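Local structure of envelopment polyprotein (Bovine Schmallenberg virus BH80/Germany/2011, 7A56) at residues A[71-75]-A[341-347]; A[184-188]-A[304-308]; A[248-254]-A[310-316]. The protein probably drives fusion of the viral envelope with host-cell membranes through Gc, a class II fusion glycoprotein captured here as a postfusion trimer. All blocks are in the same frame, centred on the assembly; numbering follows the deposited sequence.

Interaction 1 (A[71-75]-A[341-347]); sequences RNSYI and MLGDFDY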
loop_
_atom_site.group_PDB
_atom_site.type_symbol
_atom_site.label_atom_id
_atom_site.label_comp_id
_atom_site.label_asym_id
_atom_site.label_seq_id
_atom_site.Cartn_x
_atom_site.Cartn_y
_atom_site.Cartn_z
ATOM N N ARG A 71 -36.965 25.002 -24.193
ATOM C CA ARG A 71 -36.452 23.889 -23.419
ATOM C C ARG A 71 -34.922 23.885 -23.518
ATOM O O ARG A 71 -34.344 24.131 -24.587
ATOM C CB ARG A 71 -37.067 22.574 -23.924
ATOM C CG ARG A 71 -36.260 21.273 -23.645
ATOM C CD ARG A 71 -37.008 20.054 -24.212
ATOM N NE ARG A 71 -36.382 18.766 -23.887
ATOM C CZ ARG A 71 -35.482 18.127 -24.646
ATOM N NH1 ARG A 71 -35.066 18.643 -25.800
ATOM N NH2 ARG A 71 -34.991 16.953 -24.246
ATOM N N ASN A 72 -34.272 23.639 -22.388
ATOM C CA ASN A 72 -32.819 23.562 -22.299
ATOM C C ASN A 72 -32.512 22.224 -21.648
ATOM O O ASN A 72 -32.870 22.007 -20.487
ATOM C CB ASN A 72 -32.265 24.714 -21.476
ATOM C CG ASN A 72 -30.890 25.113 -21.902
ATOM O OD1 ASN A 72 -30.105 24.286 -22.365
ATOM N ND2 ASN A 72 -30.595 26.399 -21.785
ATOM N N SER A 73 -31.930 21.304 -22.400
ATOM C CA SER A 73 -31.879 19.938 -21.906
ATOM C C SER A 73 -30.427 19.566 -21.708
ATOM O O SER A 73 -29.501 20.178 -22.306
ATOM C CB SER A 73 -32.530 18.936 -22.836
ATOM O OG SER A 73 -31.898 19.041 -24.068
ATOM N N TYR A 74 -30.245 18.530 -20.891
ATOM C CA TYR A 74 -28.872 18.058 -20.619
ATOM C C TYR A 74 -28.789 16.540 -20.639
ATOM O O TYR A 74 -29.794 15.802 -20.564
ATOM C CB TYR A 74 -28.352 18.566 -19.280
ATOM C CG TYR A 74 -29.075 18.032 -18.087
ATOM C CD1 TYR A 74 -28.808 16.754 -17.585
ATOM C CD2 TYR A 74 -30.012 18.823 -17.432
ATOM C CE1 TYR A 74 -29.487 16.265 -16.497
ATOM C CE2 TYR A 74 -30.678 18.368 -16.328
ATOM C CZ TYR A 74 -30.423 17.101 -15.851
ATOM O OH TYR A 74 -31.133 16.701 -14.736
ATOM N N ILE A 75 -27.523 16.084 -20.658
ATOM C CA ILE A 75 -27.193 14.693 -20.446
ATOM C C ILE A 75 -26.019 14.658 -19.473
ATOM O O ILE A 75 -25.130 15.525 -19.497
ATOM C CB ILE A 75 -26.862 13.957 -21.765
ATOM C CG1 ILE A 75 -26.648 12.456 -21.497
ATOM C CG2 ILE A 75 -25.673 14.596 -22.495
ATOM C CD1 ILE A 75 -26.767 11.603 -22.729
ATOM N N MET A 341 -24.946 20.464 -21.637
ATOM C CA MET A 341 -26.226 21.199 -21.774
ATOM C C MET A 341 -26.072 22.218 -22.891
ATOM O O MET A 341 -25.529 23.310 -22.662
ATOM C CB MET A 341 -26.558 21.881 -20.451
ATOM C CG MET A 341 -27.949 22.640 -20.423
ATOM S SD MET A 341 -28.432 22.728 -18.678
ATOM C CE MET A 341 -30.226 22.661 -18.832
ATOM N N LEU A 342 -26.570 21.878 -24.093
ATOM C CA LEU A 342 -26.364 22.717 -25.268
ATOM C C LEU A 342 -27.594 23.560 -25.628
ATOM O O LEU A 342 -27.496 24.453 -26.478
ATOM C CB LEU A 342 -25.971 21.846 -26.471
ATOM C CG LEU A 342 -24.785 20.917 -26.219
ATOM C CD1 LEU A 342 -24.318 20.129 -27.477
ATOM C CD2 LEU A 342 -23.621 21.726 -25.699
ATOM N N GLY A 343 -28.732 23.290 -25.038
ATOM C CA GLY A 343 -29.963 23.904 -25.567
ATOM C C GLY A 343 -31.008 22.833 -25.785
ATOM O O GLY A 343 -31.011 21.845 -25.053
ATOM N N ASP A 344 -31.879 22.977 -26.792
ATOM C CA ASP A 344 -33.010 22.070 -26.978
ATOM C C ASP A 344 -32.626 20.911 -27.889
ATOM O O ASP A 344 -32.869 20.915 -29.104
ATOM C CB ASP A 344 -34.202 22.868 -27.531
ATOM C CG ASP A 344 -35.451 22.018 -27.761
ATOM O OD1 ASP A 344 -35.652 20.963 -27.110
ATOM O OD2 ASP A 344 -36.278 22.450 -28.594
ATOM N N PHE A 345 -31.979 19.897 -27.290
ATOM C CA PHE A 345 -31.453 18.772 -28.043
ATOM C C PHE A 345 -31.821 17.452 -27.378
ATOM O O PHE A 345 -32.205 17.406 -26.208
ATOM C CB PHE A 345 -29.931 18.906 -28.187
ATOM C CG PHE A 345 -29.549 20.129 -28.925
ATOM C CD1 PHE A 345 -29.647 20.169 -30.299
ATOM C CD2 PHE A 345 -29.169 21.256 -28.255
ATOM C CE1 PHE A 345 -29.324 21.296 -30.997
ATOM C CE2 PHE A 345 -28.852 22.406 -28.957
ATOM C CZ PHE A 345 -28.908 22.414 -30.328
ATOM N N ASP A 346 -31.724 16.383 -28.167
ATOM C CA ASP A 346 -31.693 15.020 -27.649
ATOM C C ASP A 346 -30.248 14.536 -27.638
ATOM O O ASP A 346 -29.458 14.853 -28.530
ATOM C CB ASP A 346 -32.503 14.047 -28.499
ATOM C CG ASP A 346 -34.024 14.319 -28.462
ATOM O OD1 ASP A 346 -34.550 14.986 -27.527
ATOM O OD2 ASP A 346 -34.686 13.815 -29.398
ATOM N N TYR A 347 -29.921 13.736 -26.644
ATOM C CA TYR A 347 -28.570 13.228 -26.510
ATOM C C TYR A 347 -28.581 11.717 -26.289
ATOM O O TYR A 347 -29.404 11.201 -25.526
ATOM C CB TYR A 347 -27.905 13.864 -25.325
ATOM C CG TYR A 347 -28.010 15.352 -25.190
ATOM C CD1 TYR A 347 -27.047 16.194 -25.759
ATOM C CD2 TYR A 347 -28.988 15.929 -24.374
ATOM C CE1 TYR A 347 -27.090 17.586 -25.566
ATOM C CE2 TYR A 347 -29.063 17.322 -24.219
ATOM C CZ TYR A 347 -28.124 18.134 -24.823
ATOM O OH TYR A 347 -28.160 19.475 -24.615
#
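The guanidinium of R71 reaches from one strand to the turn beyond its neighbour. R71 NH1 makes a salt bridge to D344 OD1 (2.7 Å) and a hydrogen bond to F345 O (3.1 Å), and a long ion pair joins R71 NH2 to D346 OD1 (3.9 Å); the other carboxylate oxygen of D346 takes the backbone NH of N95. Backbone contact comes from S73 N donating to G343 O (2.9 Å). Y347 OH donates to S73 O (2.8 Å) and accepts from L342 N (2.9 Å), so the residue beyond the turn is tied to both antiparallel strands. The backbone angles of G343 call for glycine: a CB there would be jammed against the preceding carbonyl oxygen and crowded by the F345 ring. D344 centres an inverse gamma turn. Packing follows: I75 CG2 sits over the Y347 ring, 4.1 Å from its centroid, a CH-pi contact, while Y74 CB meets M341 CB at 3.9 Å. Y74 also packs on L61 of the second subunit. Strand 70-80 lies between 61-67 and 335-343 in one sheet, whereas strand 346-350 pairs with 86-92 in another; L342 touches I34 of helix 23-40, and F345 touches Y26 and L30.

Interaction 2 (A[184-188]-A[304-308]); sequences RPEYK and YQSCL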
loop_
_atom_site.group_PDB
_atom_site.type_symbol
_atom_site.label_atom_id
_atom_site.label_comp_id
_atom_site.label_asym_id
_atom_site.label_seq_id
_atom_site.Cartn_x
_atom_site.Cartn_y
_atom_site.Cartn_z
ATOM N N ARG A 184 32.320 -3.392 -7.797
ATOM C CA ARG A 184 32.087 -2.958 -9.151
ATOM C C ARG A 184 30.636 -2.456 -9.185
ATOM O O ARG A 184 29.715 -3.253 -8.987
ATOM C CB ARG A 184 32.306 -4.099 -10.144
ATOM C CG ARG A 184 32.005 -3.701 -11.603
ATOM C CD ARG A 184 32.130 -4.889 -12.524
ATOM N NE ARG A 184 31.025 -5.873 -12.452
ATOM C CZ ARG A 184 31.169 -7.140 -12.047
ATOM N NH1 ARG A 184 30.130 -7.970 -12.068
ATOM N NH2 ARG A 184 32.352 -7.597 -11.634
ATOM N N PRO A 185 30.401 -1.163 -9.372
ATOM C CA PRO A 185 29.015 -0.645 -9.326
ATOM C C PRO A 185 28.175 -1.261 -10.433
ATOM O O PRO A 185 28.597 -1.293 -11.601
ATOM C CB PRO A 185 29.185 0.871 -9.539
ATOM C CG PRO A 185 30.619 1.159 -9.343
ATOM C CD PRO A 185 31.408 -0.113 -9.604
ATOM N N GLU A 186 26.949 -1.698 -10.073
ATOM C CA GLU A 186 26.012 -2.322 -11.019
ATOM C C GLU A 186 24.586 -1.753 -10.913
ATOM O O GLU A 186 23.918 -1.615 -11.940
ATOM C CB GLU A 186 25.992 -3.847 -10.822
ATOM C CG GLU A 186 27.362 -4.520 -11.204
ATOM C CD GLU A 186 27.467 -4.743 -12.698
ATOM O OE1 GLU A 186 28.534 -5.202 -13.180
ATOM O OE2 GLU A 186 26.434 -4.478 -13.400
ATOM N N TYR A 187 24.130 -1.382 -9.708
ATOM C CA TYR A 187 22.784 -0.818 -9.540
ATOM C C TYR A 187 22.884 0.489 -8.759
ATOM O O TYR A 187 23.743 0.627 -7.874
ATOM C CB TYR A 187 21.836 -1.768 -8.768
ATOM C CG TYR A 187 21.518 -3.109 -9.405
ATOM C CD1 TYR A 187 22.444 -4.164 -9.372
ATOM C CD2 TYR A 187 20.253 -3.341 -9.997
ATOM C CE1 TYR A 187 22.134 -5.400 -9.921
ATOM C CE2 TYR A 187 19.940 -4.578 -10.554
ATOM C CZ TYR A 187 20.882 -5.609 -10.509
ATOM O OH TYR A 187 20.579 -6.849 -11.041
ATOM N N LYS A 188 21.997 1.447 -9.093
ATOM C CA LYS A 188 21.837 2.703 -8.355
ATOM C C LYS A 188 20.518 2.653 -7.608
ATOM O O LYS A 188 19.490 2.346 -8.199
ATOM C CB LYS A 188 21.845 3.934 -9.267
ATOM C CG LYS A 188 23.025 3.967 -10.248
ATOM C CD LYS A 188 23.139 5.342 -10.936
ATOM C CE LYS A 188 24.575 5.602 -11.445
ATOM N NZ LYS A 188 25.050 4.529 -12.356
ATOM N N TYR A 304 25.108 -8.924 -2.604
ATOM C CA TYR A 304 24.802 -8.451 -3.963
ATOM C C TYR A 304 24.006 -9.467 -4.774
ATOM O O TYR A 304 23.207 -9.091 -5.655
ATOM C CB TYR A 304 26.116 -8.136 -4.701
ATOM C CG TYR A 304 25.913 -7.858 -6.150
ATOM C CD1 TYR A 304 25.229 -6.710 -6.540
ATOM C CD2 TYR A 304 26.330 -8.774 -7.140
ATOM C CE1 TYR A 304 24.996 -6.431 -7.897
ATOM C CE2 TYR A 304 26.115 -8.513 -8.498
ATOM C CZ TYR A 304 25.411 -7.327 -8.867
ATOM O OH TYR A 304 25.113 -7.006 -10.197
ATOM N N GLN A 305 24.211 -10.755 -4.499
ATOM C CA GLN A 305 23.462 -11.757 -5.225
ATOM C C GLN A 305 21.955 -11.561 -5.062
ATOM O O GLN A 305 21.197 -11.984 -5.941
ATOM C CB GLN A 305 23.859 -13.142 -4.757
ATOM C CG GLN A 305 23.508 -13.387 -3.311
ATOM C CD GLN A 305 24.666 -13.152 -2.327
ATOM O OE1 GLN A 305 25.645 -12.429 -2.605
ATOM N NE2 GLN A 305 24.552 -13.779 -1.172
ATOM N N SER A 306 21.516 -10.910 -3.974
ATOM C CA SER A 306 20.107 -10.533 -3.809
ATOM C C SER A 306 19.669 -9.512 -4.849
ATOM O O SER A 306 18.527 -9.553 -5.351
ATOM C CB SER A 306 19.896 -9.957 -2.413
ATOM O OG SER A 306 20.226 -10.940 -1.446
ATOM N N CYS A 307 20.529 -8.543 -5.146
ATOM C CA CYS A 307 20.207 -7.607 -6.220
ATOM C C CYS A 307 19.924 -8.350 -7.507
ATOM O O CYS A 307 19.000 -8.007 -8.249
ATOM C CB CYS A 307 21.365 -6.631 -6.434
ATOM S SG CYS A 307 21.835 -5.787 -4.898
ATOM N N LEU A 308 20.698 -9.387 -7.792
ATOM C CA LEU A 308 20.404 -10.090 -9.050
ATOM C C LEU A 308 19.012 -10.718 -9.101
ATOM O O LEU A 308 18.508 -10.974 -10.201
ATOM C CB LEU A 308 21.448 -11.164 -9.330
ATOM C CG LEU A 308 22.821 -10.549 -9.531
ATOM C CD1 LEU A 308 23.822 -11.657 -9.691
ATOM C CD2 LEU A 308 22.820 -9.612 -10.729
HETATM O O HOH W 1 17.759 -7.856 -10.986
#
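A classic beta bulge, in which E186 and Y187 both face T121 of the long strand 98-134, opens strand 187-192 in the elongated beta-rich body of this class II fusion protein. From it, the Y187 side chain reaches the short, weakly bonded helical turn 305-308, which the C307-C264 disulfide fastens to the rest of the chain. The ring of Y187 is where the two parts meet. C307 CB lies over one face, 4.2 Å from the ring centroid, a CH-pi contact, and C307 SG stands obliquely at 5.3 Å from the same centroid as a sulfur-aromatic neighbour. The ring edge meets Y304, with Y187 CE1 3.7 Å from Y304 CE1 and 3.4 Å from Y304 OH. Y304 OH also abuts the aliphatic start of E186, 3.3 Å from E186 CB. The carboxylate of E186 is engaged elsewhere: OE1 forms a salt bridge with R184 NE (2.7 Å) and OE2 one with K245. The contact is small, burying 209 Å² in total, and is chiefly apolar. At its margin, water 1 lies 3.0 Å from both Y187 OH and C307 O, while L308 CD2 approaches Y187 OH to 3.6 Å.

Interaction 3 (A[248-254]-A[310-316]); sequences KVYVGDI and LEQDNTL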
loop_
_atom_site.group_PDB
_atom_site.type_symbol
_atom_site.label_atom_id
_atom_site.label_comp_id
_atom_site.label_asym_id
_atom_site.label_seq_id
_atom_site.Cartn_x
_atom_site.Cartn_y
_atom_site.Cartn_z
ATOM N N LYS A 248 16.067 0.452 -16.328
ATOM C CA LYS A 248 14.953 -0.341 -15.816
ATOM C C LYS A 248 14.880 -0.273 -14.294
ATOM O O LYS A 248 15.918 -0.208 -13.613
ATOM C CB LYS A 248 15.069 -1.794 -16.277
ATOM C CG LYS A 248 14.952 -1.897 -17.796
ATOM C CD LYS A 248 15.707 -3.096 -18.307
ATOM C CE LYS A 248 14.963 -4.400 -18.070
ATOM N NZ LYS A 248 14.569 -5.057 -19.377
ATOM N N VAL A 249 13.643 -0.337 -13.773
ATOM C CA VAL A 249 13.330 -0.135 -12.363
ATOM C C VAL A 249 13.034 -1.490 -11.741
ATOM O O VAL A 249 12.166 -2.217 -12.226
ATOM C CB VAL A 249 12.151 0.851 -12.174
ATOM C CG1 VAL A 249 11.956 1.162 -10.680
ATOM C CG2 VAL A 249 12.448 2.147 -12.886
ATOM N N TYR A 250 13.757 -1.820 -10.647
ATOM C CA TYR A 250 13.645 -3.041 -9.863
ATOM C C TYR A 250 13.150 -2.739 -8.461
ATOM O O TYR A 250 13.502 -1.726 -7.838
ATOM C CB TYR A 250 15.018 -3.766 -9.728
ATOM C CG TYR A 250 15.538 -4.152 -11.056
ATOM C CD1 TYR A 250 16.174 -3.204 -11.857
ATOM C CD2 TYR A 250 15.351 -5.431 -11.554
ATOM C CE1 TYR A 250 16.607 -3.514 -13.104
ATOM C CE2 TYR A 250 15.816 -5.751 -12.824
ATOM C CZ TYR A 250 16.452 -4.788 -13.567
ATOM O OH TYR A 250 16.906 -5.062 -14.815
ATOM N N VAL A 251 12.364 -3.653 -7.947
ATOM C CA VAL A 251 11.782 -3.477 -6.633
ATOM C C VAL A 251 11.946 -4.772 -5.863
ATOM O O VAL A 251 11.991 -5.869 -6.440
ATOM C CB VAL A 251 10.270 -3.111 -6.718
ATOM C CG1 VAL A 251 10.049 -1.701 -7.408
ATOM C CG2 VAL A 251 9.547 -4.191 -7.500
ATOM N N GLY A 252 11.952 -4.637 -4.545
ATOM C CA GLY A 252 12.086 -5.826 -3.671
ATOM C C GLY A 252 12.863 -5.497 -2.392
ATOM O O GLY A 252 12.837 -4.368 -1.924
ATOM N N ASP A 253 13.555 -6.526 -1.876
ATOM C CA ASP A 253 14.424 -6.535 -0.680
ATOM C C ASP A 253 15.631 -5.613 -0.733
ATOM O O ASP A 253 16.717 -6.095 -1.085
ATOM C CB ASP A 253 14.966 -7.965 -0.463
ATOM C CG ASP A 253 14.198 -8.709 0.623
ATOM O OD1 ASP A 253 13.221 -8.052 1.064
ATOM O OD2 ASP A 253 14.564 -9.876 1.038
ATOM N N ILE A 254 15.466 -4.275 -0.563
ATOM C CA ILE A 254 16.557 -3.327 -0.857
ATOM C C ILE A 254 16.819 -2.469 0.370
ATOM O O ILE A 254 15.900 -1.854 0.914
ATOM C CB ILE A 254 16.280 -2.406 -2.066
ATOM C CG1 ILE A 254 16.034 -3.186 -3.386
ATOM C CG2 ILE A 254 17.433 -1.391 -2.237
ATOM C CD1 ILE A 254 15.297 -2.252 -4.525
ATOM N N LEU A 310 16.232 -9.256 -7.858
ATOM C CA LEU A 310 15.162 -8.269 -7.833
ATOM C C LEU A 310 14.342 -8.374 -9.112
ATOM O O LEU A 310 14.880 -8.652 -10.188
ATOM C CB LEU A 310 15.726 -6.862 -7.723
ATOM C CG LEU A 310 16.550 -6.537 -6.475
ATOM C CD1 LEU A 310 17.155 -5.186 -6.729
ATOM C CD2 LEU A 310 15.621 -6.473 -5.229
ATOM N N GLU A 311 13.041 -8.126 -8.981
ATOM C CA GLU A 311 12.101 -8.155 -10.110
ATOM C C GLU A 311 11.975 -6.792 -10.767
ATOM O O GLU A 311 11.845 -5.760 -10.096
ATOM C CB GLU A 311 10.733 -8.623 -9.641
ATOM C CG GLU A 311 10.779 -10.032 -9.083
ATOM C CD GLU A 311 9.400 -10.655 -8.965
ATOM O OE1 GLU A 311 8.409 -9.885 -8.934
ATOM O OE2 GLU A 311 9.326 -11.914 -8.927
ATOM N N GLN A 312 12.038 -6.780 -12.084
ATOM C CA GLN A 312 11.853 -5.535 -12.774
ATOM C C GLN A 312 10.354 -5.264 -12.744
ATOM O O GLN A 312 9.558 -6.194 -12.865
ATOM C CB GLN A 312 12.352 -5.633 -14.208
ATOM C CG GLN A 312 12.215 -4.307 -14.911
ATOM C CD GLN A 312 12.090 -4.451 -16.396
ATOM O OE1 GLN A 312 12.310 -5.531 -16.945
ATOM N NE2 GLN A 312 11.752 -3.363 -17.065
ATOM N N ASP A 313 9.978 -4.023 -12.505
ATOM C CA ASP A 313 8.569 -3.611 -12.529
ATOM C C ASP A 313 8.365 -2.813 -13.814
ATOM O O ASP A 313 8.717 -1.629 -13.905
ATOM C CB ASP A 313 8.220 -2.859 -11.240
ATOM C CG ASP A 313 6.726 -2.478 -11.155
ATOM O OD1 ASP A 313 6.031 -2.543 -12.180
ATOM O OD2 ASP A 313 6.243 -2.088 -10.079
ATOM N N ASN A 314 7.774 -3.466 -14.820
ATOM C CA ASN A 314 7.521 -2.827 -16.107
ATOM C C ASN A 314 6.516 -1.690 -16.031
ATOM O O ASN A 314 6.475 -0.890 -16.964
ATOM C CB ASN A 314 7.021 -3.830 -17.135
ATOM C CG ASN A 314 8.141 -4.573 -17.757
ATOM O OD1 ASN A 314 8.259 -5.785 -17.601
ATOM N ND2 ASN A 314 9.024 -3.843 -18.429
ATOM N N THR A 315 5.760 -1.556 -14.939
ATOM C CA THR A 315 4.848 -0.412 -14.860
ATOM C C THR A 315 5.580 0.865 -14.506
ATOM O O THR A 315 5.013 1.952 -14.659
ATOM C CB THR A 315 3.744 -0.670 -13.841
ATOM O OG1 THR A 315 4.265 -0.641 -12.498
ATOM C CG2 THR A 315 3.003 -2.026 -14.149
ATOM N N LEU A 316 6.846 0.774 -14.051
ATOM C CA LEU A 316 7.591 1.964 -13.653
ATOM C C LEU A 316 8.549 2.362 -14.764
ATOM O O LEU A 316 9.239 1.508 -15.338
ATOM C CB LEU A 316 8.420 1.730 -12.364
ATOM C CG LEU A 316 7.599 1.314 -11.136
ATOM C CD1 LEU A 316 8.424 0.811 -9.957
ATOM C CD2 LEU A 316 6.703 2.456 -10.644
HETATM O O HOH W 2 11.162 -0.922 -15.322
HETATM O O HOH W 3 12.401 -8.691 -6.126
#
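The ring of Y250 lies along Q312, with Q312 CG over one face and Y250 CE2 3.7 Å from Q312 CB, while L310 O comes to the ring edge, 3.5 Å from Y250 CD2. L310 CD2 packs on I254 CG1 (3.8 Å). The backbones form an antiparallel pair. V251 N donates to E311 O (3.1 Å) and D313 N to V249 O (2.9 Å), bracketing the non-hydrogen-bonded pair Y250-Q312. Strand 311-312 thus adds to 248-251, itself paired with 241-245 in the large antiparallel sheet. Past the pairing, a type I turn from D313 to L316 reverses the chain; D313 OD1 accepts from T315 N (2.9 Å), an Asx turn, and from T315 OG1 (2.6 Å). The turn brings L316 CD1 back onto V249 CG1 (3.6 Å) and V251 CG1 (3.9 Å). Water 2 bridges V249 N, Q312 NE2 and D313 O; water 3 links V251 O to E311 N. The carboxylate of E311 forms a salt bridge with R116 of the third subunit.

From the N terminus, segment 71-75 comes first, then 184-188 and 248-254. The chain returns through 304-308, which closes interaction 2, and almost at once through 310-316, which closes interaction 3; these two therefore cross. Both fall within the much longer excursion that 341-347 ends by returning to 71-75 in interaction 1. Interactions 2 and 3, centres about 13 Å apart, touch where Y187 CE2 lies 4.2 Å from Y250 CD1. Helical turn 305-308 packs against strand 187-192; strand 311-312, next in the chain, pairs with 248-251; strand 241-245 lies between 187-192 and 248-251. Interaction 1, its centre about 62 Å from that of interaction 2, joins the five-stranded sheet to a far part of the large one.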